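Local coordinates for protein intracellular exo-alpha-(1->5)-L-arabinofuranosidase (Bifidobacterium longum, PDB 2Y2W) that hydrolyses terminal alpha-(1->5)-linked L-arabinofuranosyl residues of arabinans and also acts on wheat arabinoxylan, as a glycoside hydrolase of family 51, at residues N118-P132 and L137-D151. Residues are numbered along the deposited sequence; the frame is centred on the assembly and turned at random.
Sequences NYNWEDGIGPRENRP and LAWHCTETNEMGIDD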
ATOM      1  N   ASN D 118      -7.623  -2.766 -12.616  1.00 21.21           N
ATOM      2  CA  ASN D 118      -8.599  -1.897 -11.956  1.00 21.39           C
ATOM      3  C   ASN D 118      -9.974  -2.559 -11.861  1.00 21.37           C
ATOM      4  O   ASN D 118     -11.007  -1.937 -12.117  1.00 21.32           O
ATOM      5  CB  ASN D 118      -8.659  -0.513 -12.628  1.00 21.53           C
ATOM      6  CG  ASN D 118      -9.416  -0.522 -13.947  1.00 21.67           C
ATOM      7  OD1 ASN D 118     -10.380   0.223 -14.116  1.00 22.04           O
ATOM      8  ND2 ASN D 118      -8.986  -1.361 -14.884  1.00 21.74           N
ATOM      9  N   TYR D 119      -9.967  -3.829 -11.463  1.00 21.38           N
ATOM     10  CA  TYR D 119     -11.172  -4.645 -11.422  1.00 21.36           C
ATOM     11  C   TYR D 119     -11.453  -5.171 -10.017  1.00 21.42           C
ATOM     12  O   TYR D 119     -10.564  -5.709  -9.360  1.00 21.37           O
ATOM     13  CB  TYR D 119     -11.034  -5.801 -12.421  1.00 21.35           C
ATOM     14  CG  TYR D 119     -12.154  -6.812 -12.396  1.00 21.27           C
ATOM     15  CD1 TYR D 119     -13.472  -6.439 -12.674  1.00 21.24           C
ATOM     16  CD2 TYR D 119     -11.895  -8.149 -12.112  1.00 21.44           C
ATOM     17  CE1 TYR D 119     -14.503  -7.374 -12.658  1.00 21.11           C
ATOM     18  CE2 TYR D 119     -12.917  -9.091 -12.095  1.00 21.73           C
ATOM     19  CZ  TYR D 119     -14.215  -8.695 -12.369  1.00 21.31           C
ATOM     20  OH  TYR D 119     -15.216  -9.631 -12.348  1.00 22.39           O
ATOM     21  N   ASN D 120     -12.691  -4.998  -9.562  1.00 21.58           N
ATOM     22  CA  ASN D 120     -13.133  -5.537  -8.275  1.00 21.90           C
ATOM     23  C   ASN D 120     -13.918  -6.827  -8.498  1.00 22.02           C
ATOM     24  O   ASN D 120     -15.009  -6.801  -9.069  1.00 22.01           O
ATOM     25  CB  ASN D 120     -13.990  -4.515  -7.523  1.00 21.88           C
ATOM     26  CG  ASN D 120     -13.379  -3.127  -7.517  1.00 22.24           C
ATOM     27  OD1 ASN D 120     -12.240  -2.936  -7.085  1.00 22.93           O
ATOM     28  ND2 ASN D 120     -14.139  -2.145  -7.991  1.00 22.15           N
ATOM     29  N   TRP D 121     -13.358  -7.949  -8.050  1.00 22.12           N
ATOM     30  CA  TRP D 121     -13.882  -9.273  -8.396  1.00 22.40           C
ATOM     31  C   TRP D 121     -15.293  -9.557  -7.863  1.00 22.77           C
ATOM     32  O   TRP D 121     -16.014 -10.376  -8.432  1.00 22.84           O
ATOM     33  CB  TRP D 121     -12.897 -10.374  -7.975  1.00 22.30           C
ATOM     34  CG  TRP D 121     -12.765 -10.526  -6.500  1.00 21.64           C
ATOM     35  CD1 TRP D 121     -11.877  -9.887  -5.686  1.00 21.48           C
ATOM     36  CD2 TRP D 121     -13.553 -11.367  -5.655  1.00 21.17           C
ATOM     37  NE1 TRP D 121     -12.063 -10.277  -4.382  1.00 20.96           N
ATOM     38  CE2 TRP D 121     -13.086 -11.185  -4.335  1.00 21.21           C
ATOM     39  CE3 TRP D 121     -14.612 -12.255  -5.883  1.00 20.92           C
ATOM     40  CZ2 TRP D 121     -13.643 -11.859  -3.245  1.00 21.44           C
ATOM     41  CZ3 TRP D 121     -15.162 -12.929  -4.802  1.00 20.79           C
ATOM     42  CH2 TRP D 121     -14.675 -12.726  -3.499  1.00 21.49           C
ATOM     43  N   GLU D 122     -15.674  -8.881  -6.780  1.00 23.27           N
ATOM     44  CA  GLU D 122     -17.007  -9.020  -6.182  1.00 23.89           C
ATOM     45  C   GLU D 122     -18.093  -8.368  -7.033  1.00 24.30           C
ATOM     46  O   GLU D 122     -19.274  -8.702  -6.901  1.00 24.31           O
ATOM     47  CB  GLU D 122     -17.059  -8.416  -4.771  1.00 23.86           C
ATOM     48  CG  GLU D 122     -15.936  -8.831  -3.835  1.00 24.24           C
ATOM     49  CD  GLU D 122     -14.748  -7.882  -3.888  1.00 25.23           C
ATOM     50  OE1 GLU D 122     -14.378  -7.433  -4.996  1.00 25.05           O
ATOM     51  OE2 GLU D 122     -14.175  -7.587  -2.817  1.00 25.79           O
ATOM     52  N   ASP D 123     -17.694  -7.430  -7.891  1.00 24.78           N
ATOM     53  CA  ASP D 123     -18.627  -6.752  -8.793  1.00 25.39           C
ATOM     54  C   ASP D 123     -19.254  -7.705  -9.806  1.00 25.77           C
ATOM     55  O   ASP D 123     -20.314  -7.414 -10.363  1.00 25.76           O
ATOM     56  CB  ASP D 123     -17.932  -5.602  -9.533  1.00 25.36           C
ATOM     57  CG  ASP D 123     -17.639  -4.417  -8.634  1.00 25.33           C
ATOM     58  OD1 ASP D 123     -18.250  -4.314  -7.548  1.00 25.15           O
ATOM     59  OD2 ASP D 123     -16.801  -3.577  -9.024  1.00 25.15           O
ATOM     60  N   GLY D 124     -18.591  -8.837 -10.036  1.00 26.25           N
ATOM     61  CA  GLY D 124     -19.037  -9.812 -11.025  1.00 27.11           C
ATOM     62  C   GLY D 124     -19.649 -11.073 -10.446  1.00 27.75           C
ATOM     63  O   GLY D 124     -19.882 -12.036 -11.172  1.00 27.90           O
ATOM     64  N   ILE D 125     -19.900 -11.073  -9.138  1.00 28.41           N
ATOM     65  CA  ILE D 125     -20.535 -12.212  -8.466  1.00 28.91           C
ATOM     66  C   ILE D 125     -21.950 -11.861  -8.005  1.00 29.35           C
ATOM     67  O   ILE D 125     -22.345 -10.689  -8.007  1.00 29.28           O
ATOM     68  CB  ILE D 125     -19.696 -12.752  -7.261  1.00 28.88           C
ATOM     69  CG1 ILE D 125     -19.637 -11.726  -6.122  1.00 28.72           C
ATOM     70  CG2 ILE D 125     -18.305 -13.175  -7.718  1.00 28.81           C
ATOM     71  CD1 ILE D 125     -19.184 -12.289  -4.792  1.00 28.86           C
ATOM     72  N   GLY D 126     -22.707 -12.883  -7.612  1.00 29.86           N
ATOM     73  CA  GLY D 126     -24.082 -12.693  -7.165  1.00 30.48           C
ATOM     74  C   GLY D 126     -25.047 -12.532  -8.323  1.00 30.97           C
ATOM     75  O   GLY D 126     -24.668 -12.738  -9.481  1.00 30.89           O
ATOM     76  N   PRO D 127     -26.307 -12.165  -8.019  1.00 31.43           N
ATOM     77  CA  PRO D 127     -27.343 -11.989  -9.042  1.00 31.76           C
ATOM     78  C   PRO D 127     -27.031 -10.821  -9.981  1.00 31.96           C
ATOM     79  O   PRO D 127     -26.741  -9.716  -9.511  1.00 32.01           O
ATOM     80  CB  PRO D 127     -28.607 -11.696  -8.218  1.00 31.84           C
ATOM     81  CG  PRO D 127     -28.296 -12.191  -6.831  1.00 31.73           C
ATOM     82  CD  PRO D 127     -26.836 -11.941  -6.660  1.00 31.44           C
ATOM     83  N   ARG D 128     -27.089 -11.076 -11.291  1.00 32.18           N
ATOM     84  CA  ARG D 128     -26.808 -10.058 -12.314  1.00 32.43           C
ATOM     85  C   ARG D 128     -27.548  -8.747 -12.075  1.00 32.64           C
ATOM     86  O   ARG D 128     -26.963  -7.667 -12.190  1.00 32.74           O
ATOM     87  CB  ARG D 128     -27.153 -10.574 -13.711  1.00 32.34           C
ATOM     88  CG  ARG D 128     -26.102 -11.463 -14.334  1.00 32.47           C
ATOM     89  CD  ARG D 128     -26.393 -11.674 -15.807  1.00 32.28           C
ATOM     90  NE  ARG D 128     -25.664 -12.817 -16.349  1.00 32.99           N
ATOM     91  CZ  ARG D 128     -26.138 -14.059 -16.399  1.00 33.27           C
ATOM     92  NH1 ARG D 128     -27.351 -14.339 -15.939  1.00 33.74           N
ATOM     93  NH2 ARG D 128     -25.395 -15.026 -16.913  1.00 33.31           N
ATOM     94  N   GLU D 129     -28.832  -8.857 -11.738  1.00 32.87           N
ATOM     95  CA  GLU D 129     -29.694  -7.700 -11.484  1.00 33.28           C
ATOM     96  C   GLU D 129     -29.012  -6.658 -10.605  1.00 33.11           C
ATOM     97  O   GLU D 129     -29.100  -5.459 -10.873  1.00 33.27           O
ATOM     98  CB  GLU D 129     -31.012  -8.134 -10.826  1.00 33.52           C
ATOM     99  CG  GLU D 129     -31.861  -9.102 -11.650  1.00 34.63           C
ATOM    100  CD  GLU D 129     -31.367 -10.543 -11.579  1.00 36.28           C
ATOM    101  OE1 GLU D 129     -30.937 -10.977 -10.485  1.00 36.59           O
ATOM    102  OE2 GLU D 129     -31.416 -11.240 -12.618  1.00 36.61           O
ATOM    103  N   ASN D 130     -28.313  -7.133  -9.577  1.00 32.89           N
ATOM    104  CA  ASN D 130     -27.769  -6.270  -8.533  1.00 32.62           C
ATOM    105  C   ASN D 130     -26.269  -5.978  -8.656  1.00 32.18           C
ATOM    106  O   ASN D 130     -25.670  -5.384  -7.753  1.00 32.10           O
ATOM    107  CB  ASN D 130     -28.113  -6.853  -7.153  1.00 32.78           C
ATOM    108  CG  ASN D 130     -29.619  -6.965  -6.925  1.00 33.37           C
ATOM    109  OD1 ASN D 130     -30.196  -8.048  -7.027  1.00 34.20           O
ATOM    110  ND2 ASN D 130     -30.261  -5.836  -6.635  1.00 33.73           N
ATOM    111  N   ARG D 131     -25.673  -6.378  -9.778  1.00 31.56           N
ATOM    112  CA  ARG D 131     -24.260  -6.097 -10.039  1.00 31.06           C
ATOM    113  C   ARG D 131     -24.068  -4.658 -10.526  1.00 30.63           C
ATOM    114  O   ARG D 131     -24.794  -4.203 -11.411  1.00 30.53           O
ATOM    115  CB  ARG D 131     -23.677  -7.089 -11.050  1.00 31.13           C
ATOM    116  CG  ARG D 131     -23.712  -8.542 -10.593  1.00 31.33           C
ATOM    117  CD  ARG D 131     -23.051  -9.452 -11.608  1.00 31.56           C
ATOM    118  NE  ARG D 131     -23.451 -10.848 -11.443  1.00 32.18           N
ATOM    119  CZ  ARG D 131     -22.957 -11.864 -12.149  1.00 32.26           C
ATOM    120  NH1 ARG D 131     -22.030 -11.656 -13.080  1.00 32.37           N
ATOM    121  NH2 ARG D 131     -23.390 -13.094 -11.923  1.00 32.06           N
ATOM    122  N   PRO D 132     -23.091  -3.934  -9.945  1.00 30.19           N
ATOM    123  CA  PRO D 132     -22.871  -2.532 -10.301  1.00 29.88           C
ATOM    124  C   PRO D 132     -22.248  -2.359 -11.685  1.00 29.62           C
ATOM    125  O   PRO D 132     -21.502  -3.227 -12.149  1.00 29.62           O
ATOM    126  CB  PRO D 132     -21.902  -2.045  -9.222  1.00 29.81           C
ATOM    127  CG  PRO D 132     -21.158  -3.260  -8.821  1.00 30.04           C
ATOM    128  CD  PRO D 132     -22.139  -4.392  -8.914  1.00 30.12           C
ATOM    129  N   LEU D 137     -10.590   1.456 -16.918  1.00 24.71           N
ATOM    130  CA  LEU D 137      -9.607   2.458 -17.327  1.00 24.38           C
ATOM    131  C   LEU D 137      -8.738   1.999 -18.494  1.00 24.04           C
ATOM    132  O   LEU D 137      -8.409   2.794 -19.371  1.00 24.02           O
ATOM    133  CB  LEU D 137      -8.722   2.859 -16.145  1.00 24.35           C
ATOM    134  CG  LEU D 137      -9.107   4.093 -15.325  1.00 24.48           C
ATOM    135  CD1 LEU D 137     -10.479   3.972 -14.665  1.00 24.64           C
ATOM    136  CD2 LEU D 137      -8.036   4.356 -14.283  1.00 24.23           C
ATOM    137  N   ALA D 138      -8.382   0.717 -18.499  1.00 23.71           N
ATOM    138  CA  ALA D 138      -7.457   0.158 -19.490  1.00 23.49           C
ATOM    139  C   ALA D 138      -7.908   0.341 -20.945  1.00 23.38           C
ATOM    140  O   ALA D 138      -7.111   0.733 -21.798  1.00 23.50           O
ATOM    141  CB  ALA D 138      -7.200  -1.307 -19.196  1.00 23.45           C
ATOM    142  N   TRP D 139      -9.180   0.062 -21.218  1.00 23.25           N
ATOM    143  CA  TRP D 139      -9.710   0.103 -22.584  1.00 23.09           C
ATOM    144  C   TRP D 139     -10.779   1.180 -22.775  1.00 23.20           C
ATOM    145  O   TRP D 139     -11.384   1.284 -23.844  1.00 23.15           O
ATOM    146  CB  TRP D 139     -10.215  -1.285 -22.998  1.00 22.90           C
ATOM    147  CG  TRP D 139      -9.129  -2.300 -22.880  1.00 22.46           C
ATOM    148  CD1 TRP D 139      -8.975  -3.226 -21.889  1.00 21.86           C
ATOM    149  CD2 TRP D 139      -8.001  -2.450 -23.750  1.00 21.71           C
ATOM    150  NE1 TRP D 139      -7.833  -3.959 -22.101  1.00 21.54           N
ATOM    151  CE2 TRP D 139      -7.213  -3.500 -23.234  1.00 21.60           C
ATOM    152  CE3 TRP D 139      -7.587  -1.805 -24.922  1.00 21.27           C
ATOM    153  CZ2 TRP D 139      -6.035  -3.927 -23.853  1.00 21.89           C
ATOM    154  CZ3 TRP D 139      -6.414  -2.227 -25.536  1.00 21.52           C
ATOM    155  CH2 TRP D 139      -5.653  -3.280 -25.001  1.00 21.72           C
ATOM    156  N   HIS D 140     -10.977   1.985 -21.731  1.00 23.28           N
ATOM    157  CA  HIS D 140     -11.911   3.112 -21.736  1.00 23.45           C
ATOM    158  C   HIS D 140     -13.334   2.670 -22.075  1.00 23.51           C
ATOM    159  O   HIS D 140     -13.961   3.193 -22.991  1.00 23.57           O
ATOM    160  CB  HIS D 140     -11.425   4.222 -22.681  1.00 23.36           C
ATOM    161  CG  HIS D 140     -11.914   5.587 -22.312  1.00 23.28           C
ATOM    162  ND1 HIS D 140     -11.441   6.274 -21.214  1.00 22.81           N
ATOM    163  CD2 HIS D 140     -12.825   6.398 -22.899  1.00 23.19           C
ATOM    164  CE1 HIS D 140     -12.044   7.447 -21.139  1.00 22.65           C
ATOM    165  NE2 HIS D 140     -12.887   7.547 -22.150  1.00 22.86           N
ATOM    166  N   CYS D 141     -13.829   1.695 -21.321  1.00 23.76           N
ATOM    167  CA  CYS D 141     -15.160   1.148 -21.545  1.00 24.23           C
ATOM    168  C   CYS D 141     -15.958   1.098 -20.255  1.00 24.32           C
ATOM    169  O   CYS D 141     -15.384   1.039 -19.167  1.00 24.32           O
ATOM    170  CB  CYS D 141     -15.062  -0.261 -22.138  1.00 24.24           C
ATOM    171  SG  CYS D 141     -14.293  -0.325 -23.772  1.00 25.11           S
ATOM    172  N   THR D 142     -17.283   1.132 -20.383  1.00 24.55           N
ATOM    173  CA  THR D 142     -18.162   0.829 -19.259  1.00 24.87           C
ATOM    174  C   THR D 142     -18.502  -0.662 -19.254  1.00 25.03           C
ATOM    175  O   THR D 142     -18.861  -1.237 -20.288  1.00 24.96           O
ATOM    176  CB  THR D 142     -19.442   1.714 -19.212  1.00 24.96           C
ATOM    177  OG1 THR D 142     -20.413   1.114 -18.344  1.00 25.05           O
ATOM    178  CG2 THR D 142     -20.056   1.873 -20.580  1.00 25.45           C
ATOM    179  N   GLU D 143     -18.371  -1.267 -18.075  1.00 25.08           N
ATOM    180  CA  GLU D 143     -18.543  -2.700 -17.881  1.00 25.14           C
ATOM    181  C   GLU D 143     -19.797  -2.996 -17.050  1.00 25.25           C
ATOM    182  O   GLU D 143     -19.935  -2.529 -15.913  1.00 25.21           O
ATOM    183  CB  GLU D 143     -17.284  -3.275 -17.220  1.00 25.15           C
ATOM    184  CG  GLU D 143     -17.425  -4.668 -16.615  1.00 25.45           C
ATOM    185  CD  GLU D 143     -17.305  -5.784 -17.631  1.00 26.29           C
ATOM    186  OE1 GLU D 143     -16.569  -5.631 -18.629  1.00 26.70           O
ATOM    187  OE2 GLU D 143     -17.940  -6.834 -17.417  1.00 26.64           O
ATOM    188  N   THR D 144     -20.704  -3.778 -17.630  1.00 25.28           N
ATOM    189  CA  THR D 144     -21.972  -4.117 -16.987  1.00 25.41           C
ATOM    190  C   THR D 144     -21.813  -5.203 -15.933  1.00 25.46           C
ATOM    191  O   THR D 144     -22.656  -5.333 -15.040  1.00 25.54           O
ATOM    192  CB  THR D 144     -23.022  -4.584 -18.010  1.00 25.42           C
ATOM    193  OG1 THR D 144     -22.522  -5.728 -18.716  1.00 25.59           O
ATOM    194  CG2 THR D 144     -23.337  -3.474 -18.996  1.00 25.45           C
ATOM    195  N   ASN D 145     -20.736  -5.978 -16.054  1.00 25.45           N
ATOM    196  CA  ASN D 145     -20.429  -7.094 -15.154  1.00 25.54           C
ATOM    197  C   ASN D 145     -21.418  -8.260 -15.231  1.00 25.86           C
ATOM    198  O   ASN D 145     -21.543  -9.042 -14.287  1.00 25.88           O
ATOM    199  CB  ASN D 145     -20.240  -6.613 -13.705  1.00 25.37           C
ATOM    200  CG  ASN D 145     -18.955  -5.834 -13.511  1.00 24.82           C
ATOM    201  OD1 ASN D 145     -17.858  -6.365 -13.692  1.00 24.15           O
ATOM    202  ND2 ASN D 145     -19.084  -4.567 -13.136  1.00 24.16           N
ATOM    203  N   GLU D 146     -22.104  -8.379 -16.367  1.00 26.31           N
ATOM    204  CA  GLU D 146     -22.970  -9.527 -16.638  1.00 26.79           C
ATOM    205  C   GLU D 146     -22.159 -10.821 -16.634  1.00 26.81           C
ATOM    206  O   GLU D 146     -22.677 -11.888 -16.306  1.00 26.97           O
ATOM    207  CB  GLU D 146     -23.699  -9.359 -17.971  1.00 26.88           C
ATOM    208  CG  GLU D 146     -24.757  -8.259 -17.970  1.00 27.90           C
ATOM    209  CD  GLU D 146     -25.200  -7.865 -19.371  1.00 29.75           C
ATOM    210  OE1 GLU D 146     -25.508  -8.764 -20.187  1.00 30.46           O
ATOM    211  OE2 GLU D 146     -25.248  -6.647 -19.654  1.00 30.79           O
ATOM    212  N   MET D 147     -20.883 -10.712 -16.995  1.00 26.88           N
ATOM    213  CA  MET D 147     -19.938 -11.814 -16.853  1.00 27.03           C
ATOM    214  C   MET D 147     -18.969 -11.574 -15.694  1.00 26.90           C
ATOM    215  O   MET D 147     -18.426 -10.478 -15.528  1.00 26.79           O
ATOM    216  CB  MET D 147     -19.167 -12.040 -18.152  1.00 27.17           C
ATOM    217  CG  MET D 147     -19.939 -12.821 -19.203  1.00 28.28           C
ATOM    218  SD  MET D 147     -19.934 -14.605 -18.926  1.00 30.78           S
ATOM    219  CE  MET D 147     -18.192 -14.985 -19.090  1.00 29.88           C
ATOM    220  N   GLY D 148     -18.780 -12.616 -14.890  1.00 26.72           N
ATOM    221  CA  GLY D 148     -17.845 -12.616 -13.778  1.00 26.44           C
ATOM    222  C   GLY D 148     -17.341 -14.027 -13.569  1.00 26.31           C
ATOM    223  O   GLY D 148     -17.556 -14.897 -14.416  1.00 26.51           O
ATOM    224  N   ILE D 149     -16.683 -14.263 -12.437  1.00 26.05           N
ATOM    225  CA  ILE D 149     -16.071 -15.565 -12.163  1.00 25.82           C
ATOM    226  C   ILE D 149     -17.095 -16.698 -11.990  1.00 25.83           C
ATOM    227  O   ILE D 149     -16.808 -17.842 -12.334  1.00 25.74           O
ATOM    228  CB  ILE D 149     -15.043 -15.499 -10.982  1.00 25.71           C
ATOM    229  CG1 ILE D 149     -14.241 -16.804 -10.866  1.00 25.26           C
ATOM    230  CG2 ILE D 149     -15.721 -15.126  -9.666  1.00 25.40           C
ATOM    231  CD1 ILE D 149     -13.435 -17.154 -12.109  1.00 24.79           C
ATOM    232  N   ASP D 150     -18.276 -16.371 -11.467  1.00 25.98           N
ATOM    233  CA  ASP D 150     -19.393 -17.316 -11.392  1.00 26.13           C
ATOM    234  C   ASP D 150     -19.760 -17.806 -12.794  1.00 26.20           C
ATOM    235  O   ASP D 150     -19.907 -19.007 -13.026  1.00 26.19           O
ATOM    236  CB  ASP D 150     -20.624 -16.658 -10.756  1.00 26.25           C
ATOM    237  CG  ASP D 150     -20.512 -16.500  -9.240  1.00 26.68           C
ATOM    238  OD1 ASP D 150     -19.686 -17.192  -8.604  1.00 26.90           O
ATOM    239  OD2 ASP D 150     -21.280 -15.683  -8.679  1.00 26.76           O
ATOM    240  N   ASP D 151     -19.889 -16.859 -13.721  1.00 26.27           N
ATOM    241  CA  ASP D 151     -20.352 -17.137 -15.077  1.00 26.36           C
ATOM    242  C   ASP D 151     -19.264 -17.770 -15.936  1.00 26.17           C
ATOM    243  O   ASP D 151     -19.534 -18.722 -16.676  1.00 26.26           O
ATOM    244  CB  ASP D 151     -20.881 -15.858 -15.735  1.00 26.50           C
ATOM    245  CG  ASP D 151     -22.067 -15.264 -14.990  1.00 27.34           C
ATOM    246  OD1 ASP D 151     -23.131 -15.917 -14.929  1.00 28.11           O
ATOM    247  OD2 ASP D 151     -21.934 -14.137 -14.467  1.00 28.68           O
TER
HETATM  248  O   HOH W   1     -17.180  -9.010 -13.693  1.00  8.81           O
HETATM  249  O   HOH W   2     -15.959 -11.928 -10.843  1.00 35.26           O
HETATM  250  O   HOH W   3     -24.823  -4.277 -14.149  1.00 16.17           O
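Arg131 and Asp151 form the central salt bridge: the guanidinium approaches end-on, with NH1 2.8 Å and NH2 3.1 Å from the single oxygen Asp151 OD2, which lies at its edge. The side chain, extended from CG to NE, carries the guanidinium across to Asp151 and places it between Gly124 C, 3.4 Å above one face, and Arg128 CG over the centre of the other. NH1 also donates to Asn145 O, in the carbonyl plane, while NE and NH2 grip Gly126 O side-on. Cut back to an alanine, this position would probably leave Asp151 OD2, Asn145 O and Gly126 O without these donors and open a gap between Gly124 and Arg128 CG. Asp151 OD1 lies 3.1 Å from Arg128 NH2 but well out of the guanidinium plane, so charge alone joins them; Arg128 NE donates to Glu146 O.

These bonds tie the loop after strand 107-110 of the (beta/alpha)8 barrel to the start of helix 149-159, where Gly148 is the N-cap. Two side-chain amides add bonds: Asn145 ND2 meets Pro132 O (2.9 Å) almost head-on, and Asn118 OD1 accepts from Leu137 N at a nearly straight 173°, next to Ala138, which neighbours Asn114, a probable alpha-L-arabinofuranose-binding residue.

Two waters bind Tyr119 OH, one bridging to Asn145 OD1 and Met147 O, the other to Trp121 O and Ile149 N. Gly148 CA points its hydrogen at Gly124 O (3.4 Å, 158° at the hydrogen), and Ile125 CG2 touches Ile149 CG2 (3.8 Å).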